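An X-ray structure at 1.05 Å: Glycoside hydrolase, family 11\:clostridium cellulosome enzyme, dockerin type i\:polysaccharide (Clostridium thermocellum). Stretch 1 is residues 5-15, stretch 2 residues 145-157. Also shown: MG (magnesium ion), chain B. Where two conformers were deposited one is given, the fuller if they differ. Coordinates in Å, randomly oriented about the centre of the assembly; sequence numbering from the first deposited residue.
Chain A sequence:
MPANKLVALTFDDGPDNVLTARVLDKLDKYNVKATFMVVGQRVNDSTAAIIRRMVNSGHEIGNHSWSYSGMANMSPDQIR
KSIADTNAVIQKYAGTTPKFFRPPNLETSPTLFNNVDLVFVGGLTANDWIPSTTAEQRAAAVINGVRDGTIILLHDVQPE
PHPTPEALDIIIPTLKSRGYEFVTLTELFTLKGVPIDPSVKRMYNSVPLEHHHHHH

Stretch 1 (5-15) KLVALTFDDGP
Stretch 2, residues 145-157: GVRDGTIILLHDV

Two parallel β-strands, more than 130 residues apart in sequence, pair edge to edge through a backbone ladder that ends beside a magnesium site, burying 973 Å² in all. Their N-to-C directions diverge by 36°, and the register pairs Ala-8 with Ile-151 (CA–CA 4.8 Å) through Asp-12 with His-155 (CA–CA 4.5 Å). Extended backbones (Ala-8 φ/ψ −119/114°, Ile-152 −97/122°) let even residues of stretch 1 use both their N and O: Ala-8 N to Thr-150 O 3.1 Å, Ile-152 N to Ala-8 O 2.8 Å, Thr-10 N to Ile-152 O 2.9 Å, Leu-154 N to Thr-10 O 3.0 Å, Asp-12 N to Leu-154 O 2.9 Å, and Asp-156 N to Asp-12 O 3.1 Å. Thr-10 (χ1 p) folds its hydroxyl back, OG1 also donating to Ile-152 O at 2.7 Å.

Before the ladder, a type II turn from Arg-147 to Thr-150 closes with Thr-150 N to Arg-147 O (3.1 Å). Gly-149, at φ/ψ 96/−3° where a CB would jam against the preceding carbonyl, gives N to Leu-6 O (2.8 Å); Asp-148 (χ1 t) accepts Leu-6 N on OD1 (2.9 Å).

Leu-9 (t, p), Phe-11 (m, χ2 −83°), Ile-152 (m, t) and Leu-154 (m, t) share one buried apolar face: Leu-9 CD1 lies 3.6 Å from Leu-154 CD1, and Phe-11 CD1 3.9 Å from Leu-154 CB.

The other face carries Ala-8, Thr-10, Ile-151 and Leu-153, then Asp-12 and His-155 (both χ1 m), whose OD2 and NE2 lie 3.0 and 2.8 Å from one magnesium-bound water. Asp-13 (φ/ψ 90/−4°, χ1 m) binds the ion through OD1 at 2.1 Å. Beyond it, Gly-14 leaves room for Asp-156 OD2, which an ideal CB would clash with at 2.6 Å; a cis peptide precedes Pro-15.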

# COMPACT_ATOMS: atom_id res chain seq x y z
N LYS A 5 -17.10 -10.58 -3.35
CA LYS A 5 -16.51 -9.82 -2.23
C LYS A 5 -15.06 -9.54 -2.52
O LYS A 5 -14.31 -10.44 -2.85
CB LYS A 5 -16.56 -10.59 -0.92
CG LYS A 5 -17.92 -10.72 -0.30
CD LYS A 5 -17.82 -11.18 1.14
CE LYS A 5 -17.20 -12.54 1.20
NZ LYS A 5 -18.05 -13.52 1.90
N LEU A 6 -14.68 -8.27 -2.42
CA LEU A 6 -13.34 -7.83 -2.85
C LEU A 6 -12.58 -7.21 -1.70
O LEU A 6 -13.15 -6.51 -0.90
CB LEU A 6 -13.44 -6.80 -3.95
CG LEU A 6 -14.18 -7.21 -5.22
CD1 LEU A 6 -14.22 -6.09 -6.24
CD2 LEU A 6 -13.63 -8.49 -5.81
N VAL A 7 -11.28 -7.48 -1.59
CA VAL A 7 -10.39 -6.71 -0.68
C VAL A 7 -9.15 -6.34 -1.44
O VAL A 7 -8.75 -6.98 -2.42
CB VAL A 7 -10.00 -7.49 0.60
CG1 VAL A 7 -11.18 -7.50 1.64
CG2 VAL A 7 -9.51 -8.92 0.22
N ALA A 8 -8.48 -5.32 -0.91
CA ALA A 8 -7.21 -4.85 -1.44
C ALA A 8 -6.12 -4.98 -0.37
O ALA A 8 -6.13 -4.24 0.60
CB ALA A 8 -7.33 -3.44 -1.92
N LEU A 9 -5.18 -5.84 -0.64
CA LEU A 9 -4.08 -6.04 0.23
C LEU A 9 -3.01 -4.99 -0.17
O LEU A 9 -2.62 -4.93 -1.35
CB LEU A 9 -3.67 -7.49 -0.00
CG LEU A 9 -2.52 -8.01 0.83
CD1 LEU A 9 -2.85 -8.03 2.31
CD2 LEU A 9 -2.11 -9.40 0.31
N THR A 10 -2.55 -4.14 0.78
CA THR A 10 -1.63 -3.06 0.49
C THR A 10 -0.47 -3.07 1.49
O THR A 10 -0.63 -3.52 2.64
CB THR A 10 -2.32 -1.69 0.47
OG1 THR A 10 -2.60 -1.25 1.78
CG2 THR A 10 -3.60 -1.68 -0.39
N PHE A 11 0.70 -2.61 1.03
CA PHE A 11 1.94 -2.73 1.80
C PHE A 11 2.70 -1.42 1.76
O PHE A 11 3.04 -0.93 0.69
CB PHE A 11 2.83 -3.82 1.21
CG PHE A 11 2.22 -5.18 1.27
CD1 PHE A 11 2.33 -5.94 2.44
CD2 PHE A 11 1.54 -5.74 0.19
CE1 PHE A 11 1.72 -7.19 2.54
CE2 PHE A 11 0.95 -6.98 0.29
CZ PHE A 11 1.04 -7.68 1.46
N ASP A 12 2.99 -0.87 2.93
CA ASP A 12 3.74 0.38 3.03
C ASP A 12 5.24 0.14 3.22
O ASP A 12 5.66 -0.92 3.68
CB ASP A 12 3.20 1.24 4.18
CG ASP A 12 1.89 1.91 3.83
OD1 ASP A 12 1.48 1.86 2.65
OD2 ASP A 12 1.27 2.50 4.74
N ASP A 13 6.01 1.20 3.03
CA ASP A 13 7.31 1.54 3.65
C ASP A 13 8.54 1.02 2.89
O ASP A 13 9.68 1.33 3.28
CB ASP A 13 7.47 1.14 5.13
CG ASP A 13 6.74 2.08 6.11
OD1 ASP A 13 5.94 2.95 5.70
OD2 ASP A 13 6.99 1.90 7.34
N GLY A 14 8.31 0.27 1.81
CA GLY A 14 9.38 -0.22 0.98
C GLY A 14 9.66 0.67 -0.22
O GLY A 14 9.21 1.81 -0.28
N PRO A 15 10.47 0.18 -1.19
CA PRO A 15 10.93 -1.20 -1.31
C PRO A 15 12.19 -1.50 -0.54
O PRO A 15 13.06 -0.63 -0.37
CB PRO A 15 11.26 -1.26 -2.83
CG PRO A 15 11.71 0.13 -3.16
CD PRO A 15 10.77 1.00 -2.40
N GLY A 145 -11.36 -8.24 10.77
CA GLY A 145 -11.72 -6.88 10.45
C GLY A 145 -12.22 -6.68 9.04
O GLY A 145 -12.88 -5.69 8.79
N VAL A 146 -11.89 -7.57 8.13
CA VAL A 146 -12.26 -7.32 6.75
C VAL A 146 -13.77 -7.46 6.53
O VAL A 146 -14.47 -8.24 7.15
CB VAL A 146 -11.54 -8.22 5.75
CG1 VAL A 146 -10.05 -7.90 5.63
CG2 VAL A 146 -11.83 -9.63 5.97
N ARG A 147 -14.23 -6.67 5.55
CA ARG A 147 -15.55 -6.79 4.94
C ARG A 147 -15.38 -6.54 3.45
O ARG A 147 -14.30 -6.20 2.98
CB ARG A 147 -16.56 -5.80 5.55
CG ARG A 147 -16.23 -4.38 5.42
CD ARG A 147 -17.26 -3.45 6.11
NE ARG A 147 -16.79 -2.06 6.15
CZ ARG A 147 -15.86 -1.57 5.35
NH1 ARG A 147 -15.30 -2.34 4.42
NH2 ARG A 147 -15.51 -0.30 5.46
N ASP A 148 -16.45 -6.72 2.69
CA ASP A 148 -16.41 -6.43 1.28
C ASP A 148 -16.00 -4.98 1.07
O ASP A 148 -16.64 -4.07 1.61
CB ASP A 148 -17.78 -6.68 0.69
CG ASP A 148 -17.84 -6.57 -0.81
OD1 ASP A 148 -16.81 -6.46 -1.51
OD2 ASP A 148 -19.02 -6.53 -1.28
N GLY A 149 -14.92 -4.77 0.30
CA GLY A 149 -14.44 -3.45 -0.00
C GLY A 149 -13.30 -2.93 0.89
O GLY A 149 -12.79 -1.84 0.63
N THR A 150 -12.89 -3.70 1.90
CA THR A 150 -11.83 -3.21 2.79
C THR A 150 -10.51 -3.06 2.04
O THR A 150 -10.08 -3.94 1.29
CB THR A 150 -11.64 -4.19 3.95
OG1 THR A 150 -12.85 -4.27 4.72
CG2 THR A 150 -10.46 -3.89 4.84
N ILE A 151 -9.80 -1.97 2.38
CA ILE A 151 -8.39 -1.77 2.06
C ILE A 151 -7.60 -2.21 3.30
O ILE A 151 -7.85 -1.69 4.38
CB ILE A 151 -8.11 -0.34 1.68
CG1 ILE A 151 -8.89 0.09 0.43
CG2 ILE A 151 -6.60 -0.09 1.53
CD1 ILE A 151 -8.84 1.61 0.13
N ILE A 152 -6.72 -3.19 3.15
CA ILE A 152 -5.93 -3.74 4.26
C ILE A 152 -4.56 -3.07 4.23
O ILE A 152 -3.86 -3.13 3.21
CB ILE A 152 -5.72 -5.25 4.08
CG1 ILE A 152 -7.06 -6.02 3.97
CG2 ILE A 152 -4.87 -5.79 5.23
CD1 ILE A 152 -6.90 -7.40 3.45
N LEU A 153 -4.18 -2.41 5.32
CA LEU A 153 -2.91 -1.69 5.47
C LEU A 153 -1.95 -2.60 6.25
O LEU A 153 -2.11 -2.79 7.47
CB LEU A 153 -3.12 -0.37 6.14
CG LEU A 153 -1.90 0.59 6.18
CD1 LEU A 153 -2.38 1.95 6.69
CD2 LEU A 153 -0.72 0.11 6.99
N LEU A 154 -0.96 -3.18 5.56
CA LEU A 154 0.17 -3.88 6.12
C LEU A 154 1.46 -3.17 5.73
O LEU A 154 1.45 -2.23 4.95
CB LEU A 154 0.16 -5.36 5.65
CG LEU A 154 -1.01 -6.18 6.15
CD1 LEU A 154 -1.02 -7.55 5.43
CD2 LEU A 154 -0.94 -6.38 7.70
N HIS A 155 2.57 -3.65 6.28
CA HIS A 155 3.90 -3.12 5.93
C HIS A 155 4.71 -4.25 5.33
O HIS A 155 4.86 -5.32 5.93
CB HIS A 155 4.63 -2.63 7.20
CG HIS A 155 3.96 -1.46 7.84
ND1 HIS A 155 2.81 -1.57 8.60
CD2 HIS A 155 4.25 -0.14 7.78
CE1 HIS A 155 2.42 -0.35 8.97
NE2 HIS A 155 3.28 0.53 8.48
N ASP A 156 5.33 -4.00 4.17
CA ASP A 156 6.33 -4.98 3.69
C ASP A 156 7.63 -4.78 4.41
O ASP A 156 8.41 -5.74 4.55
CB ASP A 156 6.49 -5.07 2.19
CG ASP A 156 6.73 -3.74 1.51
OD1 ASP A 156 6.06 -2.75 1.84
OD2 ASP A 156 7.55 -3.76 0.52
N VAL A 157 7.93 -3.57 4.89
CA VAL A 157 9.21 -3.26 5.47
C VAL A 157 9.00 -2.62 6.85
O VAL A 157 8.31 -1.61 6.97
CB VAL A 157 9.99 -2.28 4.54
CG1 VAL A 157 11.38 -2.03 5.10
CG2 VAL A 157 10.12 -2.88 3.12
MG MG B . 4.64 4.30 6.68
O HOH W 1 6.01 -0.54 0.28
O HOH W 2 3.17 2.92 6.97
O HOH W 3 5.47 3.72 8.50
O HOH W 4 5.93 5.89 6.72
O HOH W 5 3.18 5.57 7.70